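Local coordinates for protein copper-containing nitrite reductase (Hyphomicrobium denitrificans 1NES1, PDB 6TFO) that probably reduces nitrite to nitric oxide at copper centres, using electrons supplied by a cytochrome c, at residues D85-R90 and F103-S108; Y303-F308 and E315-K320; E324-F329 and P361-S366. All blocks are in the same frame, centred on the assembly; numbering follows the deposited sequence.

Interaction 1: residues D85-R90 and F103-S108; sequences DQYAAR and FSFIAS
Phe105 is wedged between Tyr87 and Ala89, and its two ring flanks do different work. On one flank its CD2 lies 3.7 Å from Tyr87 CD1, above a face of the tyrosine ring but displaced toward the rim. The two ring planes are inclined at 37°, so the pair is oblique. On the other flank Phe105 CD1 rests 3.8 Å from Ala89 CB. That methyl is the complementary bump: it enters the hollow between two phenylalanines, meeting the edge of the next ring at Phe103 CE2, 3.9 Å away. Phe103 has CG tucked between its own backbone N and carbonyl carbon (chi1 70°). One face of its ring lies over Arg90 C, offset toward the rim. Tyr87 crosses Phe105 at about a right angle, and its outer end reaches Ile106 to Ser108. Its CE1 comes 3.2 Å from Ile106 O and 3.7 Å from Ser108 OG, while its hydroxyl passes Ala107 and is hydrogen-bonded to Lys109 N.

The strands involved, 89-90 and 100-106, are outer strands of the two different sheets of a cupredoxin sandwich, the fold of this blue-copper domain. The touching parts run in nearly opposite directions, and side chains fill the gap. Val68 and Ile70 of strand 67-73 and Leu131 of strand 128-134 continue the apolar surroundings of Phe105. At the margin the polar groups turn elsewhere: Arg90 forms a salt bridge with Asp81, and Ser104 OG is hydrogen-bonded to Pro266 O of the second subunit. Side chains thus meet mainly through apolar atoms, with ring and methylene carbons also lying against backbone carbonyls; no hydrogen bond crosses between the segments, and cohesion here depends on fit of shape.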
loop_
_atom_site.group_PDB
_atom_site.type_symbol
_atom_site.label_atom_id
_atom_site.label_comp_id
_atom_site.label_asym_id
_atom_site.label_seq_id
_atom_site.Cartn_x
_atom_site.Cartn_y
_atom_site.Cartn_z
ATOM N N ASP C 85 21.058 15.779 -30.112
ATOM C CA ASP C 85 21.384 17.049 -30.823
ATOM C C ASP C 85 21.620 16.765 -32.312
ATOM O O ASP C 85 21.047 17.507 -33.148
ATOM C CB ASP C 85 22.579 17.764 -30.181
ATOM C CG ASP C 85 22.238 18.453 -28.863
ATOM O OD1 ASP C 85 21.058 18.721 -28.619
ATOM O OD2 ASP C 85 23.153 18.709 -28.088
ATOM N N GLN C 86 22.386 15.708 -32.615
ATOM C CA GLN C 86 22.975 15.431 -33.953
ATOM C C GLN C 86 21.866 14.993 -34.910
ATOM O O GLN C 86 22.124 14.958 -36.111
ATOM C CB GLN C 86 24.078 14.372 -33.854
ATOM C CG GLN C 86 25.162 14.744 -32.854
ATOM C CD GLN C 86 24.719 14.694 -31.406
ATOM O OE1 GLN C 86 23.672 14.142 -31.048
ATOM N NE2 GLN C 86 25.535 15.282 -30.547
ATOM N N TYR C 87 20.689 14.648 -34.370
ATOM C CA TYR C 87 19.481 14.215 -35.117
ATOM C C TYR C 87 18.381 15.275 -35.018
ATOM O O TYR C 87 17.271 15.028 -35.491
ATOM C CB TYR C 87 18.989 12.871 -34.579
ATOM C CG TYR C 87 19.867 11.724 -35.001
ATOM C CD1 TYR C 87 19.795 11.229 -36.280
ATOM C CD2 TYR C 87 20.817 11.179 -34.157
ATOM C CE1 TYR C 87 20.602 10.191 -36.695
ATOM C CE2 TYR C 87 21.640 10.145 -34.562
ATOM C CZ TYR C 87 21.532 9.642 -35.842
ATOM O OH TYR C 87 22.314 8.610 -36.270
ATOM N N ALA C 88 18.656 16.421 -34.411
ATOM C CA ALA C 88 17.631 17.444 -34.123
ATOM C C ALA C 88 16.320 16.773 -33.696
ATOM O O ALA C 88 15.261 17.261 -34.064
ATOM C CB ALA C 88 17.441 18.289 -35.348
ATOM N N ALA C 89 16.405 15.688 -32.933
ATOM C CA ALA C 89 15.266 14.876 -32.444
ATOM C C ALA C 89 15.021 15.200 -30.969
ATOM O O ALA C 89 15.999 15.214 -30.208
ATOM C CB ALA C 89 15.587 13.409 -32.619
ATOM N N ARG C 90 13.773 15.449 -30.578
ATOM C CA ARG C 90 13.440 15.635 -29.145
ATOM C C ARG C 90 11.988 15.234 -28.884
ATOM O O ARG C 90 11.160 15.302 -29.802
ATOM C CB ARG C 90 13.708 17.073 -28.698
ATOM C CG ARG C 90 12.748 18.100 -29.277
ATOM C CD ARG C 90 13.305 19.508 -29.109
ATOM N NE ARG C 90 13.515 19.816 -27.705
ATOM C CZ ARG C 90 14.537 20.517 -27.222
ATOM N NH1 ARG C 90 15.465 21.010 -28.022
ATOM N NH2 ARG C 90 14.652 20.715 -25.925
ATOM N N PHE C 103 8.699 10.322 -29.880
ATOM C CA PHE C 103 9.384 10.978 -31.017
ATOM C C PHE C 103 10.141 9.893 -31.785
ATOM O O PHE C 103 10.400 8.789 -31.231
ATOM C CB PHE C 103 10.261 12.141 -30.540
ATOM C CG PHE C 103 11.517 11.798 -29.764
ATOM C CD1 PHE C 103 11.455 11.507 -28.410
ATOM C CD2 PHE C 103 12.770 11.827 -30.369
ATOM C CE1 PHE C 103 12.611 11.208 -27.698
ATOM C CE2 PHE C 103 13.921 11.542 -29.651
ATOM C CZ PHE C 103 13.840 11.230 -28.320
ATOM N N SER C 104 10.433 10.157 -33.056
ATOM C CA SER C 104 11.177 9.201 -33.906
ATOM C C SER C 104 12.114 9.954 -34.845
ATOM O O SER C 104 12.016 11.183 -34.964
ATOM C CB SER C 104 10.238 8.332 -34.660
ATOM O OG SER C 104 9.370 9.153 -35.416
ATOM N N PHE C 105 12.991 9.198 -35.482
ATOM C CA PHE C 105 14.033 9.721 -36.385
ATOM C C PHE C 105 14.672 8.506 -37.047
ATOM O O PHE C 105 14.451 7.371 -36.542
ATOM C CB PHE C 105 15.042 10.566 -35.598
ATOM C CG PHE C 105 15.805 9.806 -34.536
ATOM C CD1 PHE C 105 15.305 9.687 -33.249
ATOM C CD2 PHE C 105 17.031 9.219 -34.824
ATOM C CE1 PHE C 105 16.000 8.973 -32.284
ATOM C CE2 PHE C 105 17.730 8.503 -33.862
ATOM C CZ PHE C 105 17.212 8.379 -32.592
ATOM N N ILE C 106 15.419 8.748 -38.122
ATOM C CA ILE C 106 16.192 7.703 -38.840
ATOM C C ILE C 106 17.623 7.756 -38.326
ATOM O O ILE C 106 18.223 8.829 -38.429
ATOM C CB ILE C 106 16.114 7.912 -40.366
ATOM C CG1 ILE C 106 14.662 8.006 -40.851
ATOM C CG2 ILE C 106 16.884 6.808 -41.075
ATOM C CD1 ILE C 106 14.490 7.840 -42.337
ATOM N N ALA C 107 18.136 6.632 -37.827
ATOM C CA ALA C 107 19.523 6.504 -37.329
ATOM C C ALA C 107 20.482 6.463 -38.529
ATOM O O ALA C 107 21.058 5.397 -38.802
ATOM C CB ALA C 107 19.636 5.283 -36.444
ATOM N N SER C 108 20.632 7.599 -39.212
ATOM C CA SER C 108 21.358 7.753 -40.494
ATOM C C SER C 108 22.872 7.848 -40.289
ATOM O O SER C 108 23.600 7.514 -41.238
ATOM C CB SER C 108 20.836 8.930 -41.252
ATOM O OG SER C 108 20.655 10.045 -40.405
#

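Interaction 2: residues Y303-F308 and E315-K320; sequences YTVKPF and EMDYEK
The ring of Tyr303 meets the carbonyl end of Lys320 obliquely, its CD2 lying 3.3 Å from Lys320 O, while Pro326 and Thr273 of helix 268-274 also touch the tyrosine side chain. The second flat group, the carboxylate of Asp317, the N-cap residue of helix 318-323, accepts from Lys320 N at OD1, the donor approaching from above the carboxylate plane, 60° out of it. The chain leading into this helix is pinned to the 303-308 loop by a single antiparallel bridge, in which Thr304 and Met316 form a non-hydrogen-bonded pair flanked by two backbone bonds. Asp317 N gives its hydrogen to Tyr303 O at 2.9 Å, and Val305 N gives its own to Glu315 O.

Lys320 supplies the polar clamp. Extended beyond CG, it brings NZ to two successive carbonyls, 2.7 Å from Thr304 O within that carbonyl's plane and 2.9 Å from Val305 O well above the other's. Its charge is also paired with Glu327. An alanine here would probably leave both carbonyls without their ammonium donor and Glu327 without its counter-charge, allowing the loop to shift against the helix.

The carboxylate of Glu315 accepts from the backbone N of Ser95 and Gly96 of the third subunit, so the same short segment serves a subunit interface. Within the loop, Thr304 OG1 donates to Lys306 O at 2.7 Å, nearly along the C=O axis.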
loop_
_atom_site.group_PDB
_atom_site.type_symbol
_atom_site.label_atom_id
_atom_site.label_comp_id
_atom_site.label_asym_id
_atom_site.label_seq_id
_atom_site.Cartn_x
_atom_site.Cartn_y
_atom_site.Cartn_z
ATOM N N TYR C 303 -2.819 -13.422 -24.202
ATOM C CA TYR C 303 -3.061 -12.766 -22.893
ATOM C C TYR C 303 -1.990 -13.260 -21.913
ATOM O O TYR C 303 -2.162 -14.318 -21.291
ATOM C CB TYR C 303 -4.479 -13.089 -22.408
ATOM C CG TYR C 303 -5.578 -12.603 -23.309
ATOM C CD1 TYR C 303 -5.908 -13.289 -24.470
ATOM C CD2 TYR C 303 -6.278 -11.445 -23.017
ATOM C CE1 TYR C 303 -6.924 -12.844 -25.311
ATOM C CE2 TYR C 303 -7.297 -10.988 -23.843
ATOM C CZ TYR C 303 -7.621 -11.684 -24.997
ATOM O OH TYR C 303 -8.610 -11.235 -25.827
ATOM N N THR C 304 -0.882 -12.534 -21.808
ATOM C CA THR C 304 0.282 -12.936 -20.986
ATOM C C THR C 304 0.303 -12.164 -19.670
ATOM O O THR C 304 -0.123 -10.981 -19.655
ATOM C CB THR C 304 1.594 -12.745 -21.750
ATOM O OG1 THR C 304 1.691 -11.379 -22.162
ATOM C CG2 THR C 304 1.695 -13.662 -22.948
ATOM N N VAL C 305 0.823 -12.824 -18.628
ATOM C CA VAL C 305 1.100 -12.248 -17.282
ATOM C C VAL C 305 1.945 -10.983 -17.469
ATOM O O VAL C 305 1.544 -9.942 -16.935
ATOM C CB VAL C 305 1.791 -13.271 -16.362
ATOM C CG1 VAL C 305 2.297 -12.634 -15.071
ATOM C CG2 VAL C 305 0.888 -14.461 -16.044
ATOM N N LYS C 306 3.048 -11.077 -18.218
ATOM C CA LYS C 306 4.031 -9.974 -18.408
ATOM C C LYS C 306 3.695 -9.185 -19.666
ATOM O O LYS C 306 3.189 -9.735 -20.644
ATOM C CB LYS C 306 5.473 -10.484 -18.545
ATOM C CG LYS C 306 6.028 -11.303 -17.385
ATOM C CD LYS C 306 6.104 -10.543 -16.082
ATOM C CE LYS C 306 6.711 -11.362 -14.964
ATOM N NZ LYS C 306 7.243 -10.483 -13.900
ATOM N N PRO C 307 4.030 -7.874 -19.690
ATOM C CA PRO C 307 3.714 -7.019 -20.831
ATOM C C PRO C 307 4.369 -7.500 -22.129
ATOM O O PRO C 307 5.361 -8.231 -22.075
ATOM C CB PRO C 307 4.301 -5.654 -20.456
ATOM C CG PRO C 307 4.465 -5.702 -18.953
ATOM C CD PRO C 307 4.744 -7.149 -18.629
ATOM N N PHE C 308 3.802 -7.070 -23.256
ATOM C CA PHE C 308 4.437 -7.184 -24.589
ATOM C C PHE C 308 5.895 -6.714 -24.492
ATOM O O PHE C 308 6.122 -5.655 -23.891
ATOM C CB PHE C 308 3.686 -6.345 -25.621
ATOM C CG PHE C 308 4.315 -6.383 -26.987
ATOM C CD1 PHE C 308 4.032 -7.418 -27.861
ATOM C CD2 PHE C 308 5.210 -5.398 -27.390
ATOM C CE1 PHE C 308 4.626 -7.469 -29.109
ATOM C CE2 PHE C 308 5.798 -5.447 -28.646
ATOM C CZ PHE C 308 5.506 -6.483 -29.502
ATOM N N GLU C 315 3.506 -16.677 -19.921
ATOM C CA GLU C 315 2.436 -17.572 -19.424
ATOM C C GLU C 315 1.096 -16.854 -19.533
ATOM O O GLU C 315 1.063 -15.614 -19.539
ATOM C CB GLU C 315 2.690 -17.945 -17.963
ATOM C CG GLU C 315 3.871 -18.878 -17.772
ATOM C CD GLU C 315 4.011 -19.338 -16.332
ATOM O OE1 GLU C 315 4.583 -18.568 -15.520
ATOM O OE2 GLU C 315 3.490 -20.433 -16.007
ATOM N N MET C 316 0.026 -17.630 -19.550
ATOM C CA MET C 316 -1.343 -17.125 -19.803
ATOM C C MET C 316 -1.872 -16.481 -18.518
ATOM O O MET C 316 -1.643 -17.040 -17.424
ATOM C CB MET C 316 -2.240 -18.278 -20.254
ATOM C CG MET C 316 -3.529 -17.844 -20.879
ATOM S SD MET C 316 -4.862 -18.640 -20.013
ATOM C CE MET C 316 -5.034 -17.427 -18.724
ATOM N N ASP C 317 -2.555 -15.350 -18.656
ATOM C CA ASP C 317 -3.121 -14.584 -17.525
ATOM C C ASP C 317 -4.643 -14.674 -17.607
ATOM O O ASP C 317 -5.233 -13.933 -18.408
ATOM C CB ASP C 317 -2.593 -13.152 -17.571
ATOM C CG ASP C 317 -3.032 -12.333 -16.382
ATOM O OD1 ASP C 317 -4.136 -12.590 -15.895
ATOM O OD2 ASP C 317 -2.260 -11.453 -15.949
ATOM N N TYR C 318 -5.265 -15.540 -16.804
ATOM C CA TYR C 318 -6.726 -15.808 -16.886
ATOM C C TYR C 318 -7.497 -14.502 -16.708
ATOM O O TYR C 318 -8.441 -14.290 -17.462
ATOM C CB TYR C 318 -7.234 -16.857 -15.888
ATOM C CG TYR C 318 -8.609 -17.376 -16.238
ATOM C CD1 TYR C 318 -8.792 -18.077 -17.419
ATOM C CD2 TYR C 318 -9.731 -17.133 -15.447
ATOM C CE1 TYR C 318 -10.044 -18.524 -17.818
ATOM C CE2 TYR C 318 -10.984 -17.617 -15.804
ATOM C CZ TYR C 318 -11.148 -18.303 -17.008
ATOM O OH TYR C 318 -12.352 -18.784 -17.475
ATOM N N GLU C 319 -7.128 -13.650 -15.756
ATOM C CA GLU C 319 -7.925 -12.423 -15.482
ATOM C C GLU C 319 -7.875 -11.508 -16.707
ATOM O O GLU C 319 -8.879 -10.861 -16.966
ATOM C CB GLU C 319 -7.497 -11.688 -14.212
ATOM C CG GLU C 319 -8.675 -11.476 -13.263
ATOM C CD GLU C 319 -9.266 -12.758 -12.658
ATOM O OE1 GLU C 319 -8.948 -13.038 -11.468
ATOM O OE2 GLU C 319 -10.028 -13.493 -13.368
ATOM N N LYS C 320 -6.770 -11.490 -17.453
ATOM C CA LYS C 320 -6.634 -10.668 -18.682
ATOM C C LYS C 320 -7.516 -11.258 -19.800
ATOM O O LYS C 320 -8.203 -10.483 -20.489
ATOM C CB LYS C 320 -5.165 -10.565 -19.091
ATOM C CG LYS C 320 -4.364 -9.548 -18.292
ATOM C CD LYS C 320 -2.925 -9.527 -18.699
ATOM C CE LYS C 320 -2.055 -8.698 -17.776
ATOM N NZ LYS C 320 -0.668 -8.651 -18.300
#

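Interaction 3: residues E324-F329 and P361-S366; sequences EKPEYF and PNFTSS
Phe363 offers a ring face to the edge of Phe329 in a T-shaped (edge-to-face) pair, with planes at 86° and centroids 5.1 Å apart. Phe329 CZ stands over the centre of that face, while CE1 sits nearer the root of the ring, 3.7 Å from Phe363 CG. At its far end the Phe363 ring meets Pro326 tip to tip, CE1 to CD at 3.6 Å, and Glu324 O lies in the ring plane at its edge, 3.4 Å from CZ. A second overlap lies beside this one: the carboxylate of Glu324 and the amide of Asn362 are stacked with planes only 5° apart, Glu324 CD being 4.0 Å from Asn362 CG. Both polar ends look to the third subunit, Glu324 OE2 forming a salt bridge with its Arg423 and Asn362 ND2 a hydrogen bond with its Ser422.

Glu324, with positive phi, closes helix 318-323 in a Schellman motif. From there the chain passes Pro326 to enter strand 328-331, an outer strand of one sheet, while Phe363 lies on the connection from strand 351-360 of that sheet to strand 365-370 of the other.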
loop_
_atom_site.group_PDB
_atom_site.type_symbol
_atom_site.label_atom_id
_atom_site.label_comp_id
_atom_site.label_asym_id
_atom_site.label_seq_id
_atom_site.Cartn_x
_atom_site.Cartn_y
_atom_site.Cartn_z
ATOM N N GLU C 324 -10.588 -9.345 -21.437
ATOM C CA GLU C 324 -10.291 -8.887 -22.822
ATOM C C GLU C 324 -9.213 -7.797 -22.767
ATOM O O GLU C 324 -9.432 -6.707 -23.336
ATOM C CB GLU C 324 -11.567 -8.378 -23.511
ATOM C CG GLU C 324 -12.721 -9.364 -23.455
ATOM C CD GLU C 324 -13.951 -8.975 -24.248
ATOM O OE1 GLU C 324 -13.866 -8.065 -25.076
ATOM O OE2 GLU C 324 -14.989 -9.585 -24.025
ATOM N N LYS C 325 -8.098 -8.083 -22.094
ATOM C CA LYS C 325 -6.939 -7.158 -21.982
ATOM C C LYS C 325 -5.698 -7.900 -22.453
ATOM O O LYS C 325 -4.847 -8.263 -21.658
ATOM C CB LYS C 325 -6.731 -6.665 -20.543
ATOM C CG LYS C 325 -7.954 -6.198 -19.762
ATOM C CD LYS C 325 -7.944 -4.744 -19.258
ATOM C CE LYS C 325 -8.713 -3.806 -20.171
ATOM N NZ LYS C 325 -10.095 -4.290 -20.441
ATOM N N PRO C 326 -5.557 -8.174 -23.760
ATOM C CA PRO C 326 -4.427 -8.947 -24.248
ATOM C C PRO C 326 -3.146 -8.108 -24.309
ATOM O O PRO C 326 -3.210 -6.886 -24.239
ATOM C CB PRO C 326 -4.868 -9.312 -25.664
ATOM C CG PRO C 326 -5.684 -8.116 -26.087
ATOM C CD PRO C 326 -6.454 -7.741 -24.841
ATOM N N GLU C 327 -2.015 -8.791 -24.443
ATOM C CA GLU C 327 -0.678 -8.158 -24.547
ATOM C C GLU C 327 -0.189 -8.273 -25.984
ATOM O O GLU C 327 0.512 -7.366 -26.431
ATOM C CB GLU C 327 0.310 -8.833 -23.595
ATOM C CG GLU C 327 0.048 -8.546 -22.118
ATOM C CD GLU C 327 0.088 -7.077 -21.750
ATOM O OE1 GLU C 327 0.802 -6.285 -22.446
ATOM O OE2 GLU C 327 -0.624 -6.739 -20.788
ATOM N N TYR C 328 -0.543 -9.370 -26.654
ATOM C CA TYR C 328 -0.114 -9.663 -28.044
ATOM C C TYR C 328 -1.334 -9.686 -28.974
ATOM O O TYR C 328 -2.337 -10.358 -28.661
ATOM C CB TYR C 328 0.672 -10.972 -28.090
ATOM C CG TYR C 328 1.983 -10.931 -27.343
ATOM C CD1 TYR C 328 2.031 -11.081 -25.963
ATOM C CD2 TYR C 328 3.177 -10.761 -28.023
ATOM C CE1 TYR C 328 3.232 -11.056 -25.279
ATOM C CE2 TYR C 328 4.391 -10.730 -27.356
ATOM C CZ TYR C 328 4.416 -10.868 -25.980
ATOM O OH TYR C 328 5.605 -10.857 -25.315
ATOM N N PHE C 329 -1.244 -8.911 -30.063
ATOM C CA PHE C 329 -2.130 -8.957 -31.253
ATOM C C PHE C 329 -1.288 -9.488 -32.416
ATOM O O PHE C 329 -0.303 -8.788 -32.781
ATOM C CB PHE C 329 -2.661 -7.559 -31.560
ATOM C CG PHE C 329 -3.830 -7.134 -30.719
ATOM C CD1 PHE C 329 -5.114 -7.527 -31.046
ATOM C CD2 PHE C 329 -3.646 -6.360 -29.589
ATOM C CE1 PHE C 329 -6.195 -7.130 -30.270
ATOM C CE2 PHE C 329 -4.727 -5.975 -28.812
ATOM C CZ PHE C 329 -5.996 -6.356 -29.160
ATOM N N PRO C 361 -9.567 -14.622 -29.433
ATOM C CA PRO C 361 -11.009 -14.856 -29.340
ATOM C C PRO C 361 -11.965 -13.664 -29.185
ATOM O O PRO C 361 -13.149 -13.914 -29.187
ATOM C CB PRO C 361 -11.127 -15.635 -28.022
ATOM C CG PRO C 361 -10.030 -15.064 -27.177
ATOM C CD PRO C 361 -8.888 -14.919 -28.163
ATOM N N ASN C 362 -11.476 -12.428 -29.038
ATOM C CA ASN C 362 -12.346 -11.351 -28.492
ATOM C C ASN C 362 -12.469 -10.125 -29.401
ATOM O O ASN C 362 -13.564 -9.551 -29.364
ATOM C CB ASN C 362 -11.881 -10.968 -27.096
ATOM C CG ASN C 362 -12.203 -12.069 -26.115
ATOM O OD1 ASN C 362 -13.310 -12.579 -26.116
ATOM N ND2 ASN C 362 -11.251 -12.430 -25.277
ATOM N N PHE C 363 -11.432 -9.743 -30.161
ATOM C CA PHE C 363 -11.341 -8.422 -30.828
ATOM C C PHE C 363 -11.685 -8.490 -32.333
ATOM O O PHE C 363 -11.172 -9.379 -33.066
ATOM C CB PHE C 363 -9.945 -7.845 -30.608
ATOM C CG PHE C 363 -9.750 -7.286 -29.229
ATOM C CD1 PHE C 363 -9.508 -8.123 -28.157
ATOM C CD2 PHE C 363 -9.864 -5.927 -28.998
ATOM C CE1 PHE C 363 -9.369 -7.606 -26.884
ATOM C CE2 PHE C 363 -9.727 -5.417 -27.720
ATOM C CZ PHE C 363 -9.469 -6.253 -26.673
ATOM N N THR C 364 -12.479 -7.509 -32.787
ATOM C CA THR C 364 -12.849 -7.239 -34.204
ATOM C C THR C 364 -11.700 -6.490 -34.887
ATOM O O THR C 364 -11.267 -5.449 -34.372
ATOM C CB THR C 364 -14.166 -6.456 -34.258
ATOM O OG1 THR C 364 -15.188 -7.297 -33.711
ATOM C CG2 THR C 364 -14.580 -6.055 -35.654
ATOM N N SER C 365 -11.214 -7.003 -36.010
ATOM C CA SER C 365 -10.106 -6.383 -36.778
ATOM C C SER C 365 -10.673 -5.362 -37.768
ATOM O O SER C 365 -11.692 -5.653 -38.407
ATOM C CB SER C 365 -9.297 -7.416 -37.486
ATOM O OG SER C 365 -8.213 -6.805 -38.160
ATOM N N SER C 366 -10.061 -4.190 -37.850
ATOM C CA SER C 366 -10.326 -3.185 -38.901
ATOM C C SER C 366 -9.290 -3.408 -40.011
ATOM O O SER C 366 -8.326 -2.619 -40.106
ATOM C CB SER C 366 -10.319 -1.800 -38.305
ATOM O OG SER C 366 -11.315 -1.716 -37.282
#

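Along the chain the three contacts follow in series, each closing before the next opens. Interaction 1 stands apart in the N-terminal cupredoxin domain, its centre 34 Å from that of interaction 2 and 33 Å from that of interaction 3. The latter two, with centres 13 Å apart, adjoin: helix 318-323 leads from 315-320 into 324-329, and Tyr303 OH lies 3.0 Å from Asn362 ND2 in a probable hydrogen bond. Both touch the third subunit; interaction 1 borders the second, which interaction 3 also meets at Ser366. At interaction 2 the visiting residues are Ser95 and Gly96, consistent with the tethered domain of one subunit packing against the nitrite-reductase core of another.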